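Local atomic coordinates of lipoate-protein ligase 1 (PDB entry 5T8U), a protein that belongs to the lipoate-protein ligase family, pairing a ligase catalytic domain with a smaller C-terminal domain, and holds lipoic acid in a pocket of the former. Residues S154-I159 with D310-N315; I115-N120 with D161-H166; Q20-N25 with F57-N62. All coordinates share one frame; numbering follows the deposited sequence.

Interaction 1 (S154-I159 with D310-N315); sequences SAFKKI and DCLDIN. With LPA (lipoic acid), chain C.
Leu312 carries CG anti to its carbonyl carbon (chi1 -68°), and with chi2 extended its two methyls project at strand 154-159. Ile314 places CG1 in the crowded position between backbone N and carbonyl carbon (chi1 55°) and, with chi2 extended, carries CD1 out to the same strand. Leu312 CD2 comes within 3.8 Å of Ser154 O and also lies over the Ala155 backbone, where the small alanine lets the leucine approach the chain; Ala155 CB is 4.3 Å from Leu312 CD2. The other methyl, Leu312 CD1, meets the Phe156 ring at its edge, 4.3 Å from Phe156 CE2. Two residues further on, Ile314 CD1 sits 4.0 Å from Phe156 O and 4.1 Å from Lys157 CG, crossing the lysine chain at about a right angle, so only the lysine's aliphatic part is used. Asp313, whose CB points away from the strand, is the N-cap of helix 314-321: its OD1 accepts from Leu316 N, and it is the centre of an inverse gamma turn, consistent with Leu312 and Ile314 both having CB toward the strand. Ser154 OG is held by His165, while Ser154 O lies 3.0 Å from C2 of lipoic acid. No hydrogen bond joins the two segments; the contact is made by the methyl tips of Leu312 and Ile314, consistent with a small, apolar join between catalytic and C-terminal domains that demands little in direction.

Interaction 2 (I115-N120 with D161-H166); sequences INTSSN and DVFLHH. With LPA (lipoic acid), chain C.
In the alpha/beta catalytic domain this is helix-on-sheet packing: the residue leading into helix 117-132 and the helix's first turn rest on the rings of strand 162-170 that point toward them. Phe163 and His165, two residues apart, lie on the same side of the strand and both have CG anti to the backbone N. The Phe163 ring receives Ile115 over one face: Ile115 CA stands 3.9 Å from the ring centroid, 23° off the normal, a CH-pi contact. The two side chains cross obliquely, with Ile115 CG1 3.8 Å from Phe163 CD1 and CG2 near the far end of the ring, a flat surface well matched by a beta-branched residue. The Thr117 side chain runs at about a right angle to those of Phe163 and His165; Thr117 OG1 is 3.2 Å from Phe163 CZ, and its CG2 lies beside His165 ND1. Asn120 and His165 instead slide past each other in opposite directions, their amide and imidazole planes 31° apart. His165 serves two partners, Ser154 OG at NE2 and the asparagine at ND1, which suits a buried imidazole. His166, facing the other side of the sheet, turns the edge of its ring to lipoic acid, ND1 being 3.2 Å from C8 of the ligand, while Thr94 binds its NE2. Asn120 ND2 donates to His165 ND1 over 3.3 Å, nearly straight at 165° but tilted out of the imidazole plane.

Interaction 3 (Q20-N25 with F57-N62); sequences QNIHFN and FLWRNN
This is a helix-start-to-strand contact in the catalytic domain, where the loop leading into helix 22-34 and the helix's first turn meet strand 55-59 and the chain that follows it, through Asn62. Backbone bonding holds the loop side: Asn62 N donates to Gln20 O over 3.0 Å, in the carbonyl plane and on a lone pair. The same carbonyl takes a longer CA-H contact from Asn61, and Gln20 CA in turn approaches Arg60 O at 3.4 Å with a nearly linear C-H. Asn25 is the polar centre. With CG anti to its carbonyl carbon (chi1 -67°), it directs ND2 at Asn61 OD1, 2.9 Å away and almost straight at 169°, although the donor stands above the plane of the accepting carbonyl. The two amides slide past each other in opposite directions, their planes 57° apart. Asn25 OD1 accepts from Ser17 OG and ND2 also donates to Asn19 O, so both ends of this buried amide are engaged and its rotation is fixed. Asparagine suits the spot because it can give and accept within a short reach. Asn25 CB also touches Trp59 CE3 at 3.3 Å, and Ile22, its CG1 anti to the backbone N, brings CD1 to the indole edge, 4.1 Å from Trp59 CZ3. Trp59 itself has CG in the crowded position, its NE1 is hydrogen-bonded to Thr109 OG1, and one face of Phe57 lies against its CD1. The helix begins with Asn21 as N-cap, whose OD1 accepts from Phe24 N at 2.8 Å. Asn25 and Ile22, from a side-chain-capped helix start, thus form a second shell behind Trp59, a first-shell residue of the lipoic acid pocket.

Overall arrangement
All three contacts reach the same large mixed sheet of the catalytic domain. Interaction 3 comes first along the chain, joining helix 22-34 to strand 55-59, and closes before the other two open. Interactions 1 and 2 interleave: their segments alternate in sequence, and the neighbouring antiparallel strands 150-159 and 162-170 bring them into touch, with centres 11 Å apart. Interaction 3 lies about 20 Å from each, centre to centre. Interaction 1 alone links the catalytic domain to the C-terminal one, through the start of helix 314-321. Each contact includes one residue of the lipoic acid pocket, Ser154, His166 or Trp59, so each lies beside the pocket and contributes one of its fourteen residues.

Interaction 1 (S154-I159 with D310-N315)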
loop_
_atom_site.group_PDB
_atom_site.type_symbol
_atom_site.label_atom_id
_atom_site.label_comp_id
_atom_site.label_asym_id
_atom_site.label_seq_id
_atom_site.Cartn_x
_atom_site.Cartn_y
_atom_site.Cartn_z
ATOM N N SER A 154 -6.574 0.968 2.663
ATOM C CA SER A 154 -5.652 -0.097 2.296
ATOM C C SER A 154 -5.099 0.091 0.889
ATOM O O SER A 154 -5.628 0.854 0.075
ATOM C CB SER A 154 -6.343 -1.460 2.398
ATOM O OG SER A 154 -6.817 -1.691 3.714
ATOM N N ALA A 155 -4.009 -0.628 0.621
ATOM C CA ALA A 155 -3.399 -0.682 -0.698
ATOM C C ALA A 155 -2.695 -2.024 -0.837
ATOM O O ALA A 155 -2.376 -2.684 0.158
ATOM C CB ALA A 155 -2.421 0.477 -0.925
ATOM N N PHE A 156 -2.451 -2.423 -2.086
ATOM C CA PHE A 156 -2.034 -3.786 -2.380
ATOM C C PHE A 156 -0.884 -3.791 -3.377
ATOM O O PHE A 156 -0.681 -2.840 -4.137
ATOM C CB PHE A 156 -3.201 -4.611 -2.939
ATOM C CG PHE A 156 -4.492 -4.403 -2.204
ATOM C CD1 PHE A 156 -4.843 -5.225 -1.147
ATOM C CD2 PHE A 156 -5.354 -3.382 -2.568
ATOM C CE1 PHE A 156 -6.031 -5.033 -0.469
ATOM C CE2 PHE A 156 -6.542 -3.186 -1.892
ATOM C CZ PHE A 156 -6.880 -4.013 -0.840
ATOM N N LYS A 157 -0.130 -4.889 -3.357
ATOM C CA LYS A 157 0.899 -5.162 -4.350
ATOM C C LYS A 157 1.041 -6.671 -4.480
ATOM O O LYS A 157 1.011 -7.393 -3.479
ATOM C CB LYS A 157 2.243 -4.526 -3.976
ATOM C CG LYS A 157 3.408 -4.983 -4.842
ATOM C CD LYS A 157 4.595 -4.041 -4.712
ATOM C CE LYS A 157 5.744 -4.455 -5.621
ATOM N NZ LYS A 157 5.375 -4.412 -7.064
ATOM N N LYS A 158 1.187 -7.138 -5.717
ATOM C CA LYS A 158 1.274 -8.560 -6.014
ATOM C C LYS A 158 2.648 -8.888 -6.579
ATOM O O LYS A 158 3.253 -8.087 -7.298
ATOM C CB LYS A 158 0.185 -8.984 -7.011
ATOM C CG LYS A 158 0.174 -10.471 -7.346
ATOM C CD LYS A 158 -0.274 -11.321 -6.166
ATOM C CE LYS A 158 -0.075 -12.803 -6.445
ATOM N NZ LYS A 158 -0.787 -13.661 -5.460
ATOM N N ILE A 159 3.133 -10.086 -6.248
ATOM C CA ILE A 159 4.430 -10.568 -6.705
ATOM C C ILE A 159 4.355 -12.085 -6.817
ATOM O O ILE A 159 3.539 -12.736 -6.161
ATOM C CB ILE A 159 5.571 -10.107 -5.760
ATOM C CG1 ILE A 159 6.040 -8.706 -6.175
ATOM C CG2 ILE A 159 6.733 -11.111 -5.733
ATOM C CD1 ILE A 159 7.247 -8.179 -5.423
ATOM N N ASP A 310 -4.344 7.713 -9.504
ATOM C CA ASP A 310 -4.825 7.528 -8.142
ATOM C C ASP A 310 -5.260 6.086 -7.894
ATOM O O ASP A 310 -5.962 5.809 -6.916
ATOM C CB ASP A 310 -5.988 8.489 -7.885
ATOM C CG ASP A 310 -6.191 8.798 -6.417
ATOM O OD1 ASP A 310 -5.190 9.034 -5.710
ATOM O OD2 ASP A 310 -7.361 8.829 -5.978
ATOM N N CYS A 311 -4.838 5.165 -8.756
ATOM C CA CYS A 311 -5.435 3.841 -8.855
ATOM C C CYS A 311 -4.746 2.841 -7.933
ATOM O O CYS A 311 -3.573 2.992 -7.582
ATOM C CB CYS A 311 -5.359 3.343 -10.301
ATOM S SG CYS A 311 -6.265 1.821 -10.650
ATOM N N LEU A 312 -5.496 1.807 -7.550
ATOM C CA LEU A 312 -4.956 0.701 -6.767
ATOM C C LEU A 312 -4.322 -0.377 -7.633
ATOM O O LEU A 312 -3.447 -1.107 -7.156
ATOM C CB LEU A 312 -6.061 0.063 -5.920
ATOM C CG LEU A 312 -6.649 0.891 -4.777
ATOM C CD1 LEU A 312 -7.858 0.179 -4.199
ATOM C CD2 LEU A 312 -5.610 1.144 -3.696
ATOM N N ASP A 313 -4.749 -0.497 -8.892
ATOM C CA ASP A 313 -4.265 -1.551 -9.781
ATOM C C ASP A 313 -2.984 -1.064 -10.455
ATOM O O ASP A 313 -2.973 -0.597 -11.596
ATOM C CB ASP A 313 -5.337 -1.927 -10.797
ATOM C CG ASP A 313 -5.125 -3.308 -11.386
ATOM O OD1 ASP A 313 -3.963 -3.663 -11.675
ATOM O OD2 ASP A 313 -6.123 -4.041 -11.554
ATOM N N ILE A 314 -1.880 -1.175 -9.712
ATOM C CA ILE A 314 -0.580 -0.746 -10.224
ATOM C C ILE A 314 -0.163 -1.581 -11.429
ATOM O O ILE A 314 0.471 -1.069 -12.360
ATOM C CB ILE A 314 0.474 -0.804 -9.098
ATOM C CG1 ILE A 314 0.524 -2.203 -8.466
ATOM C CG2 ILE A 314 0.172 0.262 -8.049
ATOM C CD1 ILE A 314 1.624 -2.384 -7.433
ATOM N N ASN A 315 -0.505 -2.870 -11.433
ATOM C CA ASN A 315 -0.196 -3.721 -12.579
ATOM C C ASN A 315 -0.817 -3.165 -13.854
ATOM O O ASN A 315 -0.133 -2.981 -14.869
ATOM C CB ASN A 315 -0.691 -5.143 -12.308
ATOM C CG ASN A 315 -0.658 -6.023 -13.542
ATOM O OD1 ASN A 315 -1.622 -6.078 -14.307
ATOM N ND2 ASN A 315 0.450 -6.730 -13.734
HETATM C C1 LPA C . -6.129 4.890 0.125
HETATM O O1 LPA C . -6.993 5.423 0.870
HETATM C C2 LPA C . -5.224 3.790 0.673
HETATM O O2 LPA C . -6.014 5.264 -1.073
HETATM C C3 LPA C . -4.267 4.394 1.697
HETATM C C4 LPA C . -3.130 3.418 1.990
HETATM C C5 LPA C . -2.039 4.154 2.767
HETATM C C6 LPA C . -0.918 3.331 2.955
HETATM S S6 LPA C . 0.322 4.204 3.228
HETATM C C7 LPA C . -1.159 2.187 4.550
HETATM C C8 LPA C . 0.240 2.075 5.308
HETATM S S8 LPA C . 1.418 3.151 4.409
#

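Interaction 2 (I115-N120 with D161-H166)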
loop_
_atom_site.group_PDB
_atom_site.type_symbol
_atom_site.label_atom_id
_atom_site.label_comp_id
_atom_site.label_asym_id
_atom_site.label_seq_id
_atom_site.Cartn_x
_atom_site.Cartn_y
_atom_site.Cartn_z
ATOM N N ILE A 115 -3.864 -14.182 -2.797
ATOM C CA ILE A 115 -4.627 -12.989 -2.452
ATOM C C ILE A 115 -5.548 -13.310 -1.285
ATOM O O ILE A 115 -6.258 -14.323 -1.287
ATOM C CB ILE A 115 -5.407 -12.474 -3.671
ATOM C CG1 ILE A 115 -4.430 -12.055 -4.776
ATOM C CG2 ILE A 115 -6.294 -11.294 -3.274
ATOM C CD1 ILE A 115 -5.088 -11.553 -6.050
ATOM N N ASN A 116 -5.537 -12.437 -0.275
ATOM C CA ASN A 116 -6.243 -12.688 0.975
ATOM C C ASN A 116 -6.928 -11.424 1.483
ATOM O O ASN A 116 -7.139 -11.269 2.692
ATOM C CB ASN A 116 -5.279 -13.232 2.036
ATOM C CG ASN A 116 -5.980 -14.059 3.098
ATOM O OD1 ASN A 116 -6.492 -15.143 2.818
ATOM N ND2 ASN A 116 -5.989 -13.558 4.329
ATOM N N THR A 117 -7.285 -10.516 0.572
ATOM C CA THR A 117 -7.877 -9.238 0.954
ATOM C C THR A 117 -9.100 -9.431 1.844
ATOM O O THR A 117 -9.133 -8.976 2.995
ATOM C CB THR A 117 -8.253 -8.453 -0.306
ATOM O OG1 THR A 117 -7.099 -8.306 -1.144
ATOM C CG2 THR A 117 -8.792 -7.077 0.052
ATOM N N SER A 118 -10.126 -10.099 1.313
ATOM C CA SER A 118 -11.378 -10.257 2.045
ATOM C C SER A 118 -11.139 -10.860 3.424
ATOM O O SER A 118 -11.672 -10.375 4.427
ATOM C CB SER A 118 -12.346 -11.121 1.236
ATOM O OG SER A 118 -12.640 -10.519 -0.013
ATOM N N SER A 119 -10.331 -11.920 3.496
ATOM C CA SER A 119 -10.066 -12.557 4.783
ATOM C C SER A 119 -9.393 -11.589 5.749
ATOM O O SER A 119 -9.769 -11.517 6.924
ATOM C CB SER A 119 -9.210 -13.807 4.588
ATOM O OG SER A 119 -9.989 -14.885 4.101
ATOM N N ASN A 120 -8.396 -10.837 5.277
ATOM C CA ASN A 120 -7.748 -9.846 6.131
ATOM C C ASN A 120 -8.771 -8.866 6.695
ATOM O O ASN A 120 -8.825 -8.628 7.912
ATOM C CB ASN A 120 -6.667 -9.104 5.341
ATOM C CG ASN A 120 -5.618 -10.037 4.763
ATOM O OD1 ASN A 120 -5.516 -11.198 5.159
ATOM N ND2 ASN A 120 -4.827 -9.530 3.826
ATOM N N ASP A 161 5.183 -14.956 -5.780
ATOM C CA ASP A 161 4.784 -15.869 -4.717
ATOM C C ASP A 161 4.159 -15.175 -3.516
ATOM O O ASP A 161 3.775 -15.859 -2.560
ATOM C CB ASP A 161 5.995 -16.683 -4.247
ATOM C CG ASP A 161 6.520 -17.618 -5.317
ATOM O OD1 ASP A 161 5.702 -18.145 -6.100
ATOM O OD2 ASP A 161 7.750 -17.827 -5.373
ATOM N N VAL A 162 4.042 -13.850 -3.528
ATOM C CA VAL A 162 3.632 -13.095 -2.351
ATOM C C VAL A 162 2.534 -12.114 -2.729
ATOM O O VAL A 162 2.550 -11.537 -3.821
ATOM C CB VAL A 162 4.822 -12.344 -1.722
ATOM C CG1 VAL A 162 4.415 -11.721 -0.400
ATOM C CG2 VAL A 162 6.000 -13.283 -1.530
ATOM N N PHE A 163 1.585 -11.923 -1.817
ATOM C CA PHE A 163 0.574 -10.882 -1.922
ATOM C C PHE A 163 0.651 -10.010 -0.678
ATOM O O PHE A 163 0.633 -10.526 0.449
ATOM C CB PHE A 163 -0.831 -11.469 -2.070
ATOM C CG PHE A 163 -1.924 -10.442 -1.984
ATOM C CD1 PHE A 163 -2.177 -9.587 -3.044
ATOM C CD2 PHE A 163 -2.696 -10.328 -0.840
ATOM C CE1 PHE A 163 -3.181 -8.639 -2.965
ATOM C CE2 PHE A 163 -3.701 -9.384 -0.756
ATOM C CZ PHE A 163 -3.943 -8.539 -1.818
ATOM N N LEU A 164 0.738 -8.697 -0.887
ATOM C CA LEU A 164 0.913 -7.730 0.189
ATOM C C LEU A 164 -0.293 -6.803 0.227
ATOM O O LEU A 164 -0.542 -6.063 -0.730
ATOM C CB LEU A 164 2.204 -6.931 -0.003
ATOM C CG LEU A 164 2.557 -5.901 1.078
ATOM C CD1 LEU A 164 4.064 -5.759 1.204
ATOM C CD2 LEU A 164 1.947 -4.544 0.777
ATOM N N HIS A 165 -1.031 -6.845 1.334
ATOM C CA HIS A 165 -2.169 -5.963 1.587
ATOM C C HIS A 165 -1.831 -5.152 2.834
ATOM O O HIS A 165 -1.971 -5.647 3.956
ATOM C CB HIS A 165 -3.454 -6.774 1.767
ATOM C CG HIS A 165 -4.602 -5.997 2.338
ATOM N ND1 HIS A 165 -5.772 -6.599 2.749
ATOM C CD2 HIS A 165 -4.766 -4.671 2.562
ATOM C CE1 HIS A 165 -6.603 -5.679 3.206
ATOM N NE2 HIS A 165 -6.016 -4.501 3.104
ATOM N N HIS A 166 -1.396 -3.906 2.648
ATOM C CA HIS A 166 -1.013 -3.052 3.764
ATOM C C HIS A 166 -1.907 -1.822 3.792
ATOM O O HIS A 166 -2.112 -1.170 2.761
ATOM C CB HIS A 166 0.468 -2.657 3.686
ATOM C CG HIS A 166 0.757 -1.518 2.757
ATOM N ND1 HIS A 166 0.885 -0.218 3.194
ATOM C CD2 HIS A 166 0.966 -1.488 1.421
ATOM C CE1 HIS A 166 1.149 0.567 2.164
ATOM N NE2 HIS A 166 1.205 -0.179 1.076
HETATM C C1 LPA C . -6.129 4.890 0.125
HETATM O O1 LPA C . -6.993 5.423 0.870
HETATM C C2 LPA C . -5.224 3.790 0.673
HETATM O O2 LPA C . -6.014 5.264 -1.073
HETATM C C3 LPA C . -4.267 4.394 1.697
HETATM C C4 LPA C . -3.130 3.418 1.990
HETATM C C5 LPA C . -2.039 4.154 2.767
HETATM C C6 LPA C . -0.918 3.331 2.955
HETATM S S6 LPA C . 0.322 4.204 3.228
HETATM C C7 LPA C . -1.159 2.187 4.550
HETATM C C8 LPA C . 0.240 2.075 5.308
HETATM S S8 LPA C . 1.418 3.151 4.409
#

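Interaction 3 (Q20-N25 with F57-N62)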
loop_
_atom_site.group_PDB
_atom_site.type_symbol
_atom_site.label_atom_id
_atom_site.label_comp_id
_atom_site.label_asym_id
_atom_site.label_seq_id
_atom_site.Cartn_x
_atom_site.Cartn_y
_atom_site.Cartn_z
ATOM N N GLN A 20 9.770 4.374 14.257
ATOM C CA GLN A 20 8.683 5.276 13.898
ATOM C C GLN A 20 9.033 6.155 12.701
ATOM O O GLN A 20 8.424 7.214 12.518
ATOM C CB GLN A 20 8.297 6.142 15.100
ATOM C CG GLN A 20 7.850 5.330 16.309
ATOM C CD GLN A 20 7.475 6.196 17.495
ATOM O OE1 GLN A 20 7.945 7.326 17.627
ATOM N NE2 GLN A 20 6.618 5.670 18.362
ATOM N N ASN A 21 9.993 5.739 11.878
ATOM C CA ASN A 21 10.358 6.465 10.669
ATOM C C ASN A 21 9.682 5.813 9.471
ATOM O O ASN A 21 9.788 4.598 9.277
ATOM C CB ASN A 21 11.874 6.485 10.478
ATOM C CG ASN A 21 12.292 7.196 9.205
ATOM O OD1 ASN A 21 12.425 6.575 8.151
ATOM N ND2 ASN A 21 12.495 8.505 9.295
ATOM N N ILE A 22 8.988 6.625 8.669
ATOM C CA ILE A 22 8.220 6.086 7.550
ATOM C C ILE A 22 9.136 5.364 6.568
ATOM O O ILE A 22 8.801 4.285 6.064
ATOM C CB ILE A 22 7.413 7.206 6.862
ATOM C CG1 ILE A 22 6.595 6.649 5.692
ATOM C CG2 ILE A 22 8.328 8.327 6.373
ATOM C CD1 ILE A 22 5.583 5.588 6.086
ATOM N N HIS A 23 10.304 5.941 6.280
ATOM C CA HIS A 23 11.229 5.306 5.346
ATOM C C HIS A 23 11.777 4.006 5.917
ATOM O O HIS A 23 11.920 3.013 5.195
ATOM C CB HIS A 23 12.369 6.263 5.004
ATOM C CG HIS A 23 11.908 7.583 4.472
ATOM N ND1 HIS A 23 12.475 8.780 4.856
ATOM C CD2 HIS A 23 10.935 7.896 3.585
ATOM C CE1 HIS A 23 11.869 9.773 4.229
ATOM N NE2 HIS A 23 10.930 9.262 3.452
ATOM N N PHE A 24 12.085 3.994 7.215
ATOM C CA PHE A 24 12.615 2.792 7.846
ATOM C C PHE A 24 11.596 1.659 7.799
ATOM O O PHE A 24 11.907 0.542 7.367
ATOM C CB PHE A 24 13.016 3.101 9.290
ATOM C CG PHE A 24 13.867 2.042 9.924
ATOM C CD1 PHE A 24 15.247 2.096 9.828
ATOM C CD2 PHE A 24 13.288 0.992 10.615
ATOM C CE1 PHE A 24 16.034 1.123 10.409
ATOM C CE2 PHE A 24 14.070 0.015 11.200
ATOM C CZ PHE A 24 15.445 0.082 11.095
ATOM N N ASN A 25 10.365 1.936 8.234
ATOM C CA ASN A 25 9.339 0.898 8.263
ATOM C C ASN A 25 8.953 0.457 6.857
ATOM O O ASN A 25 8.661 -0.722 6.632
ATOM C CB ASN A 25 8.108 1.392 9.020
ATOM C CG ASN A 25 8.378 1.603 10.494
ATOM O OD1 ASN A 25 9.215 0.920 11.084
ATOM N ND2 ASN A 25 7.665 2.546 11.100
ATOM N N PHE A 57 2.180 -7.763 10.100
ATOM C CA PHE A 57 3.250 -6.869 10.527
ATOM C C PHE A 57 2.645 -5.533 10.933
ATOM O O PHE A 57 1.969 -4.885 10.129
ATOM C CB PHE A 57 4.281 -6.685 9.412
ATOM C CG PHE A 57 5.260 -5.573 9.665
ATOM C CD1 PHE A 57 5.925 -5.482 10.874
ATOM C CD2 PHE A 57 5.527 -4.627 8.685
ATOM C CE1 PHE A 57 6.827 -4.464 11.111
ATOM C CE2 PHE A 57 6.433 -3.607 8.916
ATOM C CZ PHE A 57 7.084 -3.527 10.132
ATOM N N LEU A 58 2.897 -5.123 12.174
ATOM C CA LEU A 58 2.319 -3.908 12.734
ATOM C C LEU A 58 3.402 -2.855 12.923
ATOM O O LEU A 58 4.520 -3.171 13.338
ATOM C CB LEU A 58 1.630 -4.206 14.067
ATOM C CG LEU A 58 0.361 -5.045 13.921
ATOM C CD1 LEU A 58 0.102 -5.882 15.164
ATOM C CD2 LEU A 58 -0.825 -4.141 13.625
ATOM N N TRP A 59 3.068 -1.602 12.616
ATOM C CA TRP A 59 4.061 -0.538 12.669
ATOM C C TRP A 59 3.357 0.808 12.712
ATOM O O TRP A 59 2.214 0.946 12.273
ATOM C CB TRP A 59 5.024 -0.612 11.477
ATOM C CG TRP A 59 4.357 -0.869 10.145
ATOM C CD1 TRP A 59 3.689 -1.999 9.764
ATOM C CD2 TRP A 59 4.319 0.014 9.015
ATOM N NE1 TRP A 59 3.230 -1.869 8.477
ATOM C CE2 TRP A 59 3.605 -0.644 7.994
ATOM C CE3 TRP A 59 4.816 1.298 8.769
ATOM C CZ2 TRP A 59 3.375 -0.062 6.749
ATOM C CZ3 TRP A 59 4.589 1.872 7.529
ATOM C CH2 TRP A 59 3.873 1.193 6.538
ATOM N N ARG A 60 4.055 1.802 13.255
ATOM C CA ARG A 60 3.545 3.161 13.348
ATOM C C ARG A 60 4.608 4.129 12.850
ATOM O O ARG A 60 5.805 3.835 12.891
ATOM C CB ARG A 60 3.144 3.514 14.788
ATOM C CG ARG A 60 2.002 2.672 15.338
ATOM C CD ARG A 60 2.016 2.649 16.858
ATOM N NE ARG A 60 1.822 3.974 17.439
ATOM C CZ ARG A 60 1.953 4.250 18.733
ATOM N NH1 ARG A 60 2.283 3.295 19.592
ATOM N NH2 ARG A 60 1.756 5.485 19.171
ATOM N N ASN A 61 4.158 5.288 12.374
ATOM C CA ASN A 61 5.048 6.295 11.820
ATOM C C ASN A 61 4.689 7.664 12.378
ATOM O O ASN A 61 3.524 7.949 12.668
ATOM C CB ASN A 61 4.975 6.334 10.288
ATOM C CG ASN A 61 4.953 4.952 9.673
ATOM O OD1 ASN A 61 5.992 4.321 9.492
ATOM N ND2 ASN A 61 3.759 4.477 9.342
ATOM N N ASN A 62 5.705 8.507 12.520
ATOM C CA ASN A 62 5.506 9.873 12.983
ATOM C C ASN A 62 4.911 10.702 11.844
ATOM O O ASN A 62 4.507 10.181 10.799
ATOM C CB ASN A 62 6.823 10.446 13.502
ATOM C CG ASN A 62 6.739 10.873 14.957
ATOM O OD1 ASN A 62 5.720 11.401 15.403
ATOM N ND2 ASN A 62 7.811 10.640 15.705
#